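PDB 3CYM: HRDC domain-containing protein from Bifidobacterium adolescentis ATCC 15703, which is functionally uncharacterised but probably binds nucleic acid and may act as a 3'-5' exonuclease. Local coordinates for residues A154-Y158 and M299-Y303; D230-I236 and V267-K271; A239-R244 and W315-I319; E385-K389 and W419-V424. All blocks are in the same frame, centred on the assembly; numbering follows the deposited sequence. Where two conformers were deposited one is given.

Interaction 1 of 4, residues A154-Y158 and M299-Y303; sequences ADWSY and MFERY
Residues 154-158 form a loop without regular secondary structure, in which Asp-155 to Tyr-158 make a type I beta turn closed by Tyr-158 N to Asp-155 O at 3.1 Å. Residues 299-303 begin helical, on helix 296-301. The CA atoms of Asp-155 and Met-299 are the nearest pair, 7.4 Å apart. Asp-155 (chi1 t) divides its carboxylate between the two segments. Its OD1 accepts from Ser-157 N at 3.1 Å, an Asx turn, and from Ser-157 OG at 2.5 Å; its OD2 faces the other segment, accepting from Tyr-303 OH at 2.6 Å and forming a salt bridge with Arg-302, whose NH1 lies at 2.8 Å and NH2 at 3.1 Å. This polar junction joins a loop of the sequence region assigned to the 3'-5' exonuclease, between strand 145-146 and helix 163-174, to residues 299-303, on helix 296-301. Arg-302 NH1 also donates to Met-299 O at 2.8 Å, which fixes the guanidinium beside its own helix. Tyr-303 OH, already the donor to Asp-155, accepts from Arg-52 NE. Tyr-158 (chi1 t) places CD2 over one face of the Arg-302 guanidinium, 3.4 Å from NH2, and makes a Met-aromatic contact: Met-299 SD is 4.7 Å from the Tyr-158 ring centroid, 56° off the normal.

Interaction 2 of 4, residues D230-I236 and V267-K271; sequences DRQALAI and VAKRK
Both backbones are helical where they meet: 231-236 is the first part of helix 231-250, and 267-270 is the last part of helix 261-270. Asp-230 occupies the N-cap position of the former, while Lys-271, with phi/psi of 46/71°, is the first residue to leave the latter. The helices approach through alanine, with the CA atoms of Ala-233 and Ala-268 just 4.4 Å apart and their CB atoms at 3.9 Å; Ala-233 CB also reaches Ala-268 O at 3.3 Å. Such small residues allow close helix packing inside the helical HRDC domain, where these two helices meet. Ile-236 extends the apolar seam: its CG2 is 3.9 Å from Ala-268 CB and 4.5 Å from Val-267 CG2, and its CD1 is 3.9 Å from Lys-271 CG. Leu-323 of helix 312-323 also touches Ile-236. Lys-271, extended through chi2 and chi3 (both t), reaches back across the seam so that NZ donates to Asp-230 OD2 at 2.7 Å, a salt bridge, and to Ala-268 O at 3.0 Å. The other carboxylate oxygen, Asp-230 OD1, caps the first helix through weak bonds from Gln-232 N at 3.3 Å and Ala-233 N at 3.4 Å.

Interaction 3 of 4, residues A239-R244 and W315-I319; sequences ALWTRR and WKNII
Two helical segments, 239-244 and 315-319, run roughly antiparallel: their axes are 9.7 Å apart at closest approach, with a signed crossing angle of 140°. Ala-239 and Ile-318 form the closest CA pair, at 6.5 Å. Ile-318 (chi1 m, chi2 m) puts CG2 3.7 Å from Ala-239 CB and 4.1 Å from Leu-240 CD2, and CG1 3.7 Å from Arg-243 CG. Trp-315 (chi1 m, chi2 118°) swings its indole toward the other helix; CH2, on the ring edge, lies 3.6 Å from Arg-244 CA, and CE3 is 3.9 Å from Leu-240 CD2. Leu-240 (m, t) thus touches Trp-315, Ile-318 and, at 4.2 Å from its CD2, Ile-319 CG1. Both arginines contribute aliphatic parts while their charged ends turn elsewhere, Arg-243 to Glu-246 and Arg-244 to Asp-261. Leu-240 and Ile-319 also pack on Val-267, so helices 231-250, 261-270 and 312-323 share one apolar core.

Interaction 4 of 4, residues E385-K389 and W419-V424; sequences EIVIK and WQVSLV
This contact packs two helical elements within the sequence region of the HRDC-like C-terminal domain: the end of the short helix 384-387 and helix 418-433, represented by 419-424. The chain turns out of the first helix at Ile-388 (phi/psi -161/147°), and Ile-388 CA lies 6.0 Å from Gln-420 CA, the closest CA pair. Val-387, with 75 Å² buried, is the main apolar element. Although its CA-to-CB bond points away from the other segment, chi1 t leaves CG1 3.6 Å from Val-424 CG2 and 4.4 Å from Leu-423 CD2. Ile-388 adds a second apolar contact, its CD1 4.3 Å from Val-424 CG1, and helix 360-380 lies against the same cluster through Val-373, Ile-376 and Ala-377. Gln-420, with 60 Å² buried, supplies the polar half. Its side chain (chi1 m, chi2 t) reaches the C-terminal end of helix 384-387, placing NE2 3.0 Å from Ile-386 O, while OE1 accepts from Arg-417 N. Trp-419 (chi1 p) lays its ring nearby, CH2 3.7 Å from Ile-386 O, and its NE1 is hydrogen-bonded to Glu-199. A glycerol, probably from the crystallisation liquor, is bound to Ile-386 O. One water bridges the segments, accepting from Lys-389 N at 2.9 Å and donating to Gln-420 OE1 at 2.8 Å.

How the interactions relate
Interactions 2 and 3 form one packing unit: their centres are 11 Å apart, both use helix 231-250, and Val-267 of interaction 2 touches Leu-240 (CG2 to CD1, 3.5 Å) and Ile-319 (CB to CD1, 4.0 Å) of interaction 3. Their segments alternate along the chain. Interaction 1, its centre 25 Å from that of interaction 3, spans 154-158 to 299-303 and so encloses both segments of interaction 2; it brings helix 296-301 against the loop between strand 145-146 and helix 163-174. Interaction 4 comes later in sequence, its centre 42 to 45 Å from the others, within the C-terminal region. The contacts therefore mark separate parts of a multidomain chain, with interaction 1 bridging two of them.

Interaction 1 of 4, residues A154-Y158 and M299-Y303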
loop_
_atom_site.group_PDB
_atom_site.type_symbol
_atom_site.label_atom_id
_atom_site.label_comp_id
_atom_site.label_asym_id
_atom_site.label_seq_id
_atom_site.Cartn_x
_atom_site.Cartn_y
_atom_site.Cartn_z
ATOM N N ALA A 154 -12.396 -0.585 8.921
ATOM C CA ALA A 154 -12.892 0.357 9.918
ATOM C C ALA A 154 -12.372 1.778 9.690
ATOM O O ALA A 154 -11.319 1.989 9.078
ATOM C CB ALA A 154 -12.512 -0.122 11.319
ATOM N N ASP A 155 -13.117 2.755 10.190
ATOM C CA ASP A 155 -12.614 4.115 10.231
ATOM C C ASP A 155 -11.780 4.262 11.488
ATOM O O ASP A 155 -12.315 4.559 12.553
ATOM C CB ASP A 155 -13.750 5.145 10.218
ATOM C CG ASP A 155 -13.233 6.582 10.228
ATOM O OD1 ASP A 155 -12.005 6.796 10.274
ATOM O OD2 ASP A 155 -14.049 7.513 10.206
ATOM N N TRP A 156 -10.465 4.089 11.357
ATOM C CA TRP A 156 -9.570 4.087 12.525
ATOM C C TRP A 156 -9.401 5.432 13.216
ATOM O O TRP A 156 -8.775 5.503 14.276
ATOM C CB TRP A 156 -8.222 3.456 12.183
ATOM C CG TRP A 156 -8.383 2.003 11.930
ATOM C CD1 TRP A 156 -8.530 1.389 10.716
ATOM C CD2 TRP A 156 -8.483 0.974 12.920
ATOM N NE1 TRP A 156 -8.681 0.029 10.889
ATOM C CE2 TRP A 156 -8.662 -0.251 12.234
ATOM C CE3 TRP A 156 -8.416 0.963 14.323
ATOM C CZ2 TRP A 156 -8.775 -1.478 12.904
ATOM C CZ3 TRP A 156 -8.533 -0.266 14.990
ATOM C CH2 TRP A 156 -8.711 -1.462 14.276
ATOM N N SER A 157 -9.993 6.478 12.637
ATOM C CA SER A 157 -10.024 7.810 13.258
ATOM C C SER A 157 -11.111 7.969 14.319
ATOM O O SER A 157 -11.186 9.010 14.973
ATOM C CB SER A 157 -10.192 8.894 12.195
ATOM O OG SER A 157 -11.496 8.879 11.651
ATOM N N TYR A 158 -11.956 6.948 14.477
ATOM C CA TYR A 158 -13.034 6.960 15.466
ATOM C C TYR A 158 -12.451 6.965 16.885
ATOM O O TYR A 158 -11.661 6.098 17.231
ATOM C CB TYR A 158 -13.940 5.735 15.266
ATOM C CG TYR A 158 -15.329 5.852 15.870
ATOM C CD1 TYR A 158 -15.554 5.566 17.222
ATOM C CD2 TYR A 158 -16.423 6.239 15.088
ATOM C CE1 TYR A 158 -16.830 5.677 17.784
ATOM C CE2 TYR A 158 -17.708 6.352 15.644
ATOM C CZ TYR A 158 -17.899 6.069 16.993
ATOM O OH TYR A 158 -19.156 6.167 17.556
ATOM N N MET A 299 -21.227 4.961 9.263
ATOM C CA MET A 299 -19.843 5.342 9.520
ATOM C C MET A 299 -19.338 6.396 8.532
ATOM O O MET A 299 -18.555 7.263 8.904
ATOM C CB MET A 299 -18.930 4.111 9.547
ATOM C CG MET A 299 -17.654 4.306 10.366
ATOM S SD MET A 299 -17.858 4.481 12.162
ATOM C CE MET A 299 -19.042 3.191 12.533
ATOM N N PHE A 300 -19.804 6.326 7.289
ATOM C CA PHE A 300 -19.513 7.353 6.288
ATOM C C PHE A 300 -20.323 8.611 6.538
ATOM O O PHE A 300 -19.810 9.715 6.366
ATOM C CB PHE A 300 -19.783 6.846 4.865
ATOM C CG PHE A 300 -18.690 5.982 4.317
ATOM C CD1 PHE A 300 -17.523 6.547 3.824
ATOM C CD2 PHE A 300 -18.825 4.605 4.299
ATOM C CE1 PHE A 300 -16.506 5.746 3.328
ATOM C CE2 PHE A 300 -17.816 3.796 3.808
ATOM C CZ PHE A 300 -16.653 4.368 3.319
ATOM N N GLU A 301 -21.578 8.435 6.955
ATOM C CA GLU A 301 -22.510 9.544 7.219
ATOM C C GLU A 301 -22.027 10.560 8.258
ATOM O O GLU A 301 -22.522 11.695 8.303
ATOM C CB GLU A 301 -23.901 9.018 7.600
ATOM C CG GLU A 301 -24.793 8.653 6.420
ATOM C CD GLU A 301 -24.960 9.796 5.443
ATOM O OE1 GLU A 301 -24.784 9.557 4.236
ATOM O OE2 GLU A 301 -25.262 10.931 5.879
ATOM N N ARG A 302 -21.066 10.136 9.080
ATOM C CA ARG A 302 -20.380 11.003 10.044
ATOM C C ARG A 302 -19.649 12.156 9.368
ATOM O O ARG A 302 -19.409 13.194 9.983
ATOM C CB ARG A 302 -19.366 10.190 10.852
ATOM C CG ARG A 302 -19.959 9.441 12.026
ATOM C CD ARG A 302 -19.150 8.207 12.393
ATOM N NE ARG A 302 -17.805 8.501 12.893
ATOM C CZ ARG A 302 -16.680 8.289 12.209
ATOM N NH1 ARG A 302 -16.724 7.798 10.969
ATOM N NH2 ARG A 302 -15.503 8.572 12.763
ATOM N N TYR A 303 -19.281 11.957 8.105
ATOM C CA TYR A 303 -18.530 12.947 7.339
ATOM C C TYR A 303 -19.409 13.944 6.600
ATOM O O TYR A 303 -18.891 14.847 5.935
ATOM C CB TYR A 303 -17.558 12.250 6.380
ATOM C CG TYR A 303 -16.415 11.585 7.118
ATOM C CD1 TYR A 303 -15.222 12.266 7.334
ATOM C CD2 TYR A 303 -16.544 10.295 7.640
ATOM C CE1 TYR A 303 -14.179 11.680 8.030
ATOM C CE2 TYR A 303 -15.503 9.694 8.331
ATOM C CZ TYR A 303 -14.325 10.396 8.524
ATOM O OH TYR A 303 -13.279 9.819 9.202
#

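Interaction 2 of 4, residues D230-I236 and V267-K271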
loop_
_atom_site.group_PDB
_atom_site.type_symbol
_atom_site.label_atom_id
_atom_site.label_comp_id
_atom_site.label_asym_id
_atom_site.label_seq_id
_atom_site.Cartn_x
_atom_site.Cartn_y
_atom_site.Cartn_z
ATOM N N ASP A 230 -10.839 14.266 -25.884
ATOM C CA ASP A 230 -11.250 15.648 -25.701
ATOM C C ASP A 230 -10.329 16.309 -24.679
ATOM O O ASP A 230 -10.462 16.094 -23.470
ATOM C CB ASP A 230 -12.718 15.663 -25.247
ATOM C CG ASP A 230 -13.325 17.057 -25.196
ATOM O OD1 ASP A 230 -12.609 18.063 -25.409
ATOM O OD2 ASP A 230 -14.545 17.140 -24.927
ATOM N N ARG A 231 -9.400 17.119 -25.177
ATOM C CA ARG A 231 -8.384 17.749 -24.329
ATOM C C ARG A 231 -8.933 18.872 -23.444
ATOM O O ARG A 231 -8.371 19.142 -22.383
ATOM C CB ARG A 231 -7.190 18.230 -25.163
ATOM C CG ARG A 231 -6.689 17.176 -26.153
ATOM C CD ARG A 231 -5.213 17.314 -26.512
ATOM N NE ARG A 231 -4.867 18.647 -26.997
ATOM C CZ ARG A 231 -3.869 19.388 -26.522
ATOM N NH1 ARG A 231 -3.093 18.929 -25.549
ATOM N NH2 ARG A 231 -3.638 20.590 -27.033
ATOM N N GLN A 232 -10.027 19.510 -23.870
ATOM C CA GLN A 232 -10.722 20.495 -23.030
ATOM C C GLN A 232 -11.439 19.821 -21.859
ATOM O O GLN A 232 -11.491 20.371 -20.762
ATOM C CB GLN A 232 -11.705 21.356 -23.832
ATOM C CG GLN A 232 -12.157 22.616 -23.073
ATOM C CD GLN A 232 -13.057 23.533 -23.875
ATOM O OE1 GLN A 232 -13.080 24.742 -23.636
ATOM N NE2 GLN A 232 -13.803 22.974 -24.826
ATOM N N ALA A 233 -11.983 18.631 -22.105
ATOM C CA ALA A 233 -12.560 17.806 -21.045
ATOM C C ALA A 233 -11.473 17.369 -20.076
ATOM O O ALA A 233 -11.680 17.355 -18.869
ATOM C CB ALA A 233 -13.260 16.598 -21.629
ATOM N N LEU A 234 -10.306 17.043 -20.620
ATOM C CA LEU A 234 -9.164 16.641 -19.813
ATOM C C LEU A 234 -8.653 17.785 -18.949
ATOM O O LEU A 234 -8.273 17.559 -17.809
ATOM C CB LEU A 234 -8.061 16.047 -20.691
ATOM C CG LEU A 234 -8.384 14.658 -21.263
ATOM C CD1 LEU A 234 -7.351 14.217 -22.301
ATOM C CD2 LEU A 234 -8.529 13.608 -20.160
ATOM N N ALA A 235 -8.704 19.009 -19.476
ATOM C CA ALA A 235 -8.406 20.219 -18.701
ATOM C C ALA A 235 -9.394 20.425 -17.548
ATOM O O ALA A 235 -9.014 20.906 -16.485
ATOM C CB ALA A 235 -8.397 21.431 -19.597
ATOM N N ILE A 236 -10.653 20.052 -17.769
ATOM C CA ILE A 236 -11.690 20.109 -16.738
ATOM C C ILE A 236 -11.449 19.043 -15.655
ATOM O O ILE A 236 -11.479 19.351 -14.458
ATOM C CB ILE A 236 -13.126 20.020 -17.370
ATOM C CG1 ILE A 236 -13.419 21.299 -18.153
ATOM C CG2 ILE A 236 -14.195 19.814 -16.308
ATOM C CD1 ILE A 236 -14.532 21.210 -19.147
ATOM N N VAL A 267 -19.351 16.417 -15.981
ATOM C CA VAL A 267 -19.225 17.852 -16.259
ATOM C C VAL A 267 -18.130 18.151 -17.288
ATOM O O VAL A 267 -18.168 19.181 -17.959
ATOM C CB VAL A 267 -19.051 18.712 -14.969
ATOM C CG1 VAL A 267 -20.260 18.596 -14.082
ATOM C CG2 VAL A 267 -17.857 18.291 -14.208
ATOM N N ALA A 268 -17.173 17.235 -17.427
ATOM C CA ALA A 268 -16.128 17.369 -18.442
ATOM C C ALA A 268 -16.697 17.089 -19.826
ATOM O O ALA A 268 -16.292 17.713 -20.803
ATOM C CB ALA A 268 -14.959 16.452 -18.139
ATOM N N LYS A 269 -17.643 16.153 -19.891
ATOM C CA LYS A 269 -18.408 15.873 -21.104
ATOM C C LYS A 269 -19.317 17.046 -21.461
ATOM O O LYS A 269 -19.262 17.569 -22.570
ATOM C CB LYS A 269 -19.266 14.627 -20.900
ATOM C CG LYS A 269 -18.553 13.306 -21.110
ATOM C CD LYS A 269 -19.451 12.198 -20.581
ATOM C CE LYS A 269 -19.134 10.854 -21.203
ATOM N NZ LYS A 269 -17.748 10.443 -20.868
ATOM N N ARG A 270 -20.117 17.479 -20.490
ATOM C CA ARG A 270 -21.185 18.438 -20.731
ATOM C C ARG A 270 -20.725 19.888 -20.830
ATOM O O ARG A 270 -21.364 20.688 -21.513
ATOM C CB ARG A 270 -22.250 18.317 -19.647
ATOM C CG ARG A 270 -23.104 17.077 -19.746
ATOM C CD ARG A 270 -24.558 17.496 -19.652
ATOM N NE ARG A 270 -25.360 16.597 -18.837
ATOM C CZ ARG A 270 -26.534 16.921 -18.304
ATOM N NH1 ARG A 270 -27.047 18.129 -18.483
ATOM N NH2 ARG A 270 -27.192 16.032 -17.577
ATOM N N LYS A 271 -19.627 20.212 -20.143
ATOM C CA LYS A 271 -19.076 21.578 -20.073
ATOM C C LYS A 271 -20.117 22.690 -19.801
ATOM O O LYS A 271 -20.419 23.485 -20.698
ATOM C CB LYS A 271 -18.269 21.903 -21.337
ATOM C CG LYS A 271 -17.372 20.774 -21.821
ATOM C CD LYS A 271 -16.559 21.205 -23.019
ATOM C CE LYS A 271 -15.476 20.200 -23.337
ATOM N NZ LYS A 271 -16.054 18.857 -23.567
#

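Interaction 3 of 4, residues A239-R244 and W315-I319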
loop_
_atom_site.group_PDB
_atom_site.type_symbol
_atom_site.label_atom_id
_atom_site.label_comp_id
_atom_site.label_asym_id
_atom_site.label_seq_id
_atom_site.Cartn_x
_atom_site.Cartn_y
_atom_site.Cartn_z
ATOM N N ALA A 239 -8.458 20.120 -13.584
ATOM C CA ALA A 239 -8.777 21.242 -12.697
ATOM C C ALA A 239 -9.640 20.806 -11.510
ATOM O O ALA A 239 -9.394 21.224 -10.376
ATOM C CB ALA A 239 -9.459 22.353 -13.484
ATOM N N LEU A 240 -10.635 19.959 -11.781
ATOM C CA LEU A 240 -11.507 19.390 -10.748
ATOM C C LEU A 240 -10.789 18.452 -9.781
ATOM O O LEU A 240 -10.980 18.563 -8.568
ATOM C CB LEU A 240 -12.697 18.664 -11.379
ATOM C CG LEU A 240 -13.842 19.523 -11.927
ATOM C CD1 LEU A 240 -14.792 18.615 -12.645
ATOM C CD2 LEU A 240 -14.577 20.281 -10.827
ATOM N N TRP A 241 -9.980 17.532 -10.314
ATOM C CA TRP A 241 -9.161 16.643 -9.494
ATOM C C TRP A 241 -8.268 17.421 -8.537
ATOM O O TRP A 241 -8.134 17.042 -7.367
ATOM C CB TRP A 241 -8.281 15.721 -10.351
ATOM C CG TRP A 241 -7.570 14.664 -9.538
ATOM C CD1 TRP A 241 -7.994 13.374 -9.320
ATOM C CD2 TRP A 241 -6.323 14.800 -8.824
ATOM N NE1 TRP A 241 -7.097 12.711 -8.520
ATOM C CE2 TRP A 241 -6.063 13.556 -8.200
ATOM C CE3 TRP A 241 -5.400 15.852 -8.655
ATOM C CZ2 TRP A 241 -4.915 13.331 -7.417
ATOM C CZ3 TRP A 241 -4.260 15.636 -7.865
ATOM C CH2 TRP A 241 -4.031 14.381 -7.261
ATOM N N THR A 242 -7.638 18.476 -9.054
ATOM C CA THR A 242 -6.676 19.275 -8.301
ATOM C C THR A 242 -7.336 19.994 -7.133
ATOM O O THR A 242 -6.853 19.901 -5.996
ATOM C CB THR A 242 -5.963 20.299 -9.212
ATOM O OG1 THR A 242 -5.318 19.605 -10.285
ATOM C CG2 THR A 242 -4.921 21.109 -8.434
ATOM N N ARG A 243 -8.433 20.699 -7.411
ATOM C CA ARG A 243 -9.143 21.421 -6.358
ATOM C C ARG A 243 -9.750 20.465 -5.326
ATOM O O ARG A 243 -9.671 20.726 -4.130
ATOM C CB ARG A 243 -10.182 22.379 -6.936
ATOM C CG ARG A 243 -10.849 23.297 -5.905
ATOM C CD ARG A 243 -9.863 24.029 -4.984
ATOM N NE ARG A 243 -10.570 24.926 -4.067
ATOM C CZ ARG A 243 -10.100 25.386 -2.908
ATOM N NH1 ARG A 243 -8.904 25.024 -2.449
ATOM N NH2 ARG A 243 -10.856 26.200 -2.183
ATOM N N ARG A 244 -10.317 19.352 -5.794
ATOM C CA ARG A 244 -10.828 18.302 -4.911
ATOM C C ARG A 244 -9.726 17.752 -3.996
ATOM O O ARG A 244 -9.980 17.458 -2.839
ATOM C CB ARG A 244 -11.456 17.172 -5.737
ATOM C CG ARG A 244 -12.135 16.068 -4.939
ATOM C CD ARG A 244 -12.595 14.945 -5.846
ATOM N NE ARG A 244 -11.502 14.105 -6.336
ATOM C CZ ARG A 244 -11.676 12.942 -6.964
ATOM N NH1 ARG A 244 -10.626 12.251 -7.381
ATOM N NH2 ARG A 244 -12.898 12.464 -7.174
ATOM N N TRP A 315 -17.164 24.108 -7.232
ATOM C CA TRP A 315 -16.833 23.331 -8.418
ATOM C C TRP A 315 -17.173 24.112 -9.677
ATOM O O TRP A 315 -16.444 24.037 -10.651
ATOM C CB TRP A 315 -17.530 21.973 -8.413
ATOM C CG TRP A 315 -17.361 21.209 -7.126
ATOM C CD1 TRP A 315 -18.348 20.833 -6.271
ATOM C CD2 TRP A 315 -16.131 20.740 -6.549
ATOM N NE1 TRP A 315 -17.820 20.156 -5.198
ATOM C CE2 TRP A 315 -16.461 20.084 -5.344
ATOM C CE3 TRP A 315 -14.783 20.806 -6.937
ATOM C CZ2 TRP A 315 -15.495 19.492 -4.522
ATOM C CZ3 TRP A 315 -13.823 20.220 -6.117
ATOM C CH2 TRP A 315 -14.187 19.576 -4.921
ATOM N N LYS A 316 -18.262 24.875 -9.628
ATOM C CA LYS A 316 -18.702 25.745 -10.730
ATOM C C LYS A 316 -17.612 26.740 -11.152
ATOM O O LYS A 316 -17.330 26.873 -12.338
ATOM C CB LYS A 316 -19.995 26.467 -10.333
ATOM C CG LYS A 316 -20.548 27.456 -11.359
ATOM C CD LYS A 316 -22.033 27.767 -11.108
ATOM C CE LYS A 316 -22.306 28.399 -9.736
ATOM N NZ LYS A 316 -21.869 29.824 -9.660
ATOM N N ASN A 317 -16.991 27.397 -10.168
ATOM C CA ASN A 317 -15.858 28.312 -10.377
ATOM C C ASN A 317 -14.648 27.640 -11.026
ATOM O O ASN A 317 -13.936 28.252 -11.817
ATOM C CB ASN A 317 -15.394 28.915 -9.041
ATOM C CG ASN A 317 -16.411 29.864 -8.416
ATOM O OD1 ASN A 317 -17.220 30.490 -9.107
ATOM N ND2 ASN A 317 -16.354 29.986 -7.087
ATOM N N ILE A 318 -14.405 26.386 -10.662
ATOM C CA ILE A 318 -13.281 25.626 -11.194
ATOM C C ILE A 318 -13.522 25.277 -12.669
ATOM O O ILE A 318 -12.601 25.385 -13.484
ATOM C CB ILE A 318 -12.989 24.369 -10.312
ATOM C CG1 ILE A 318 -12.495 24.784 -8.915
ATOM C CG2 ILE A 318 -11.997 23.421 -10.972
ATOM C CD1 ILE A 318 -11.238 25.667 -8.898
ATOM N N ILE A 319 -14.761 24.899 -13.001
ATOM C CA ILE A 319 -15.126 24.569 -14.380
ATOM C C ILE A 319 -14.965 25.809 -15.278
ATOM O O ILE A 319 -14.462 25.696 -16.408
ATOM C CB ILE A 319 -16.546 23.929 -14.467
ATOM C CG1 ILE A 319 -16.596 22.624 -13.665
ATOM C CG2 ILE A 319 -16.951 23.647 -15.915
ATOM C CD1 ILE A 319 -18.011 22.163 -13.301
#

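Interaction 4 of 4, residues E385-K389 and W419-V424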
loop_
_atom_site.group_PDB
_atom_site.type_symbol
_atom_site.label_atom_id
_atom_site.label_comp_id
_atom_site.label_asym_id
_atom_site.label_seq_id
_atom_site.Cartn_x
_atom_site.Cartn_y
_atom_site.Cartn_z
ATOM N N GLU A 385 6.593 -14.632 -10.243
ATOM C CA GLU A 385 6.658 -13.185 -10.050
ATOM C C GLU A 385 7.609 -12.796 -8.925
ATOM O O GLU A 385 8.101 -11.675 -8.912
ATOM C CB GLU A 385 5.264 -12.564 -9.854
ATOM C CG GLU A 385 4.623 -12.720 -8.469
ATOM C CD GLU A 385 3.242 -12.057 -8.385
ATOM O OE1 GLU A 385 2.810 -11.437 -9.378
ATOM O OE2 GLU A 385 2.587 -12.158 -7.325
ATOM N N ILE A 386 7.879 -13.733 -8.013
ATOM C CA ILE A 386 8.803 -13.527 -6.881
ATOM C C ILE A 386 10.270 -13.784 -7.290
ATOM O O ILE A 386 11.177 -13.063 -6.852
ATOM C CB ILE A 386 8.353 -14.377 -5.642
ATOM C CG1 ILE A 386 7.050 -13.816 -5.062
ATOM C CG2 ILE A 386 9.418 -14.450 -4.536
ATOM C CD1 ILE A 386 7.167 -12.408 -4.408
ATOM N N VAL A 387 10.483 -14.792 -8.145
ATOM C CA VAL A 387 11.802 -15.118 -8.726
ATOM C C VAL A 387 12.486 -13.874 -9.318
ATOM O O VAL A 387 13.664 -13.617 -9.057
ATOM C CB VAL A 387 11.682 -16.241 -9.808
ATOM C CG1 VAL A 387 12.997 -16.466 -10.515
ATOM C CG2 VAL A 387 11.228 -17.540 -9.184
ATOM N N ILE A 388 11.724 -13.114 -10.104
ATOM C CA ILE A 388 12.111 -11.790 -10.593
ATOM C C ILE A 388 10.839 -11.065 -11.025
ATOM O O ILE A 388 9.884 -11.713 -11.469
ATOM C CB ILE A 388 13.165 -11.859 -11.747
ATOM C CG1 ILE A 388 13.688 -10.456 -12.101
ATOM C CG2 ILE A 388 12.627 -12.639 -12.956
ATOM C CD1 ILE A 388 15.053 -10.447 -12.701
ATOM N N LYS A 389 10.821 -9.737 -10.864
ATOM C CA LYS A 389 9.681 -8.907 -11.266
ATOM C C LYS A 389 9.438 -8.989 -12.766
ATOM O O LYS A 389 10.323 -8.647 -13.551
ATOM C CB LYS A 389 9.868 -7.448 -10.851
ATOM C CG LYS A 389 8.609 -6.605 -11.031
ATOM C CD LYS A 389 8.799 -5.193 -10.521
ATOM C CE LYS A 389 7.637 -4.305 -10.917
ATOM N NZ LYS A 389 7.987 -2.866 -10.704
ATOM N N TRP A 419 20.564 -12.052 -5.636
ATOM C CA TRP A 419 20.155 -13.461 -5.687
ATOM C C TRP A 419 19.301 -13.781 -6.917
ATOM O O TRP A 419 19.382 -14.882 -7.455
ATOM C CB TRP A 419 19.444 -13.906 -4.402
ATOM C CG TRP A 419 18.052 -13.347 -4.186
ATOM C CD1 TRP A 419 17.728 -12.199 -3.521
ATOM C CD2 TRP A 419 16.808 -13.924 -4.610
ATOM N NE1 TRP A 419 16.365 -12.017 -3.512
ATOM C CE2 TRP A 419 15.773 -13.067 -4.163
ATOM C CE3 TRP A 419 16.464 -15.084 -5.321
ATOM C CZ2 TRP A 419 14.417 -13.321 -4.422
ATOM C CZ3 TRP A 419 15.116 -15.341 -5.568
ATOM C CH2 TRP A 419 14.111 -14.461 -5.122
ATOM N N GLN A 420 18.508 -12.802 -7.353
ATOM C CA GLN A 420 17.621 -12.965 -8.494
ATOM C C GLN A 420 18.439 -13.013 -9.764
ATOM O O GLN A 420 18.222 -13.876 -10.593
ATOM C CB GLN A 420 16.593 -11.842 -8.558
ATOM C CG GLN A 420 15.751 -11.737 -7.315
ATOM C CD GLN A 420 14.654 -10.732 -7.430
ATOM O OE1 GLN A 420 14.874 -9.595 -7.841
ATOM N NE2 GLN A 420 13.451 -11.142 -7.071
ATOM N N VAL A 421 19.401 -12.100 -9.872
ATOM C CA VAL A 421 20.369 -12.044 -10.976
ATOM C C VAL A 421 21.237 -13.312 -11.068
ATOM O O VAL A 421 21.378 -13.890 -12.139
ATOM C CB VAL A 421 21.254 -10.771 -10.867
ATOM C CG1 VAL A 421 22.324 -10.746 -11.943
ATOM C CG2 VAL A 421 20.395 -9.524 -10.962
ATOM N N SER A 422 21.797 -13.744 -9.944
ATOM C CA SER A 422 22.581 -14.977 -9.886
ATOM C C SER A 422 21.805 -16.240 -10.255
ATOM O O SER A 422 22.358 -17.149 -10.860
ATOM C CB SER A 422 23.179 -15.143 -8.497
ATOM O OG SER A 422 24.083 -14.088 -8.226
ATOM N N LEU A 423 20.525 -16.284 -9.890
ATOM C CA LEU A 423 19.659 -17.417 -10.205
ATOM C C LEU A 423 19.191 -17.412 -11.658
ATOM O O LEU A 423 19.023 -18.459 -12.268
ATOM C CB LEU A 423 18.450 -17.430 -9.267
ATOM C CG LEU A 423 17.521 -18.643 -9.247
ATOM C CD1 LEU A 423 18.257 -19.921 -8.828
ATOM C CD2 LEU A 423 16.335 -18.371 -8.343
ATOM N N VAL A 424 19.009 -16.229 -12.223
ATOM C CA VAL A 424 18.218 -16.105 -13.439
ATOM C C VAL A 424 19.023 -15.737 -14.690
ATOM O O VAL A 424 18.784 -16.301 -15.755
ATOM C CB VAL A 424 16.984 -15.159 -13.167
ATOM C CG1 VAL A 424 16.732 -14.128 -14.259
ATOM C CG2 VAL A 424 15.739 -15.973 -12.826
HETATM O O HOH W 1 12.736 -8.392 -9.204
#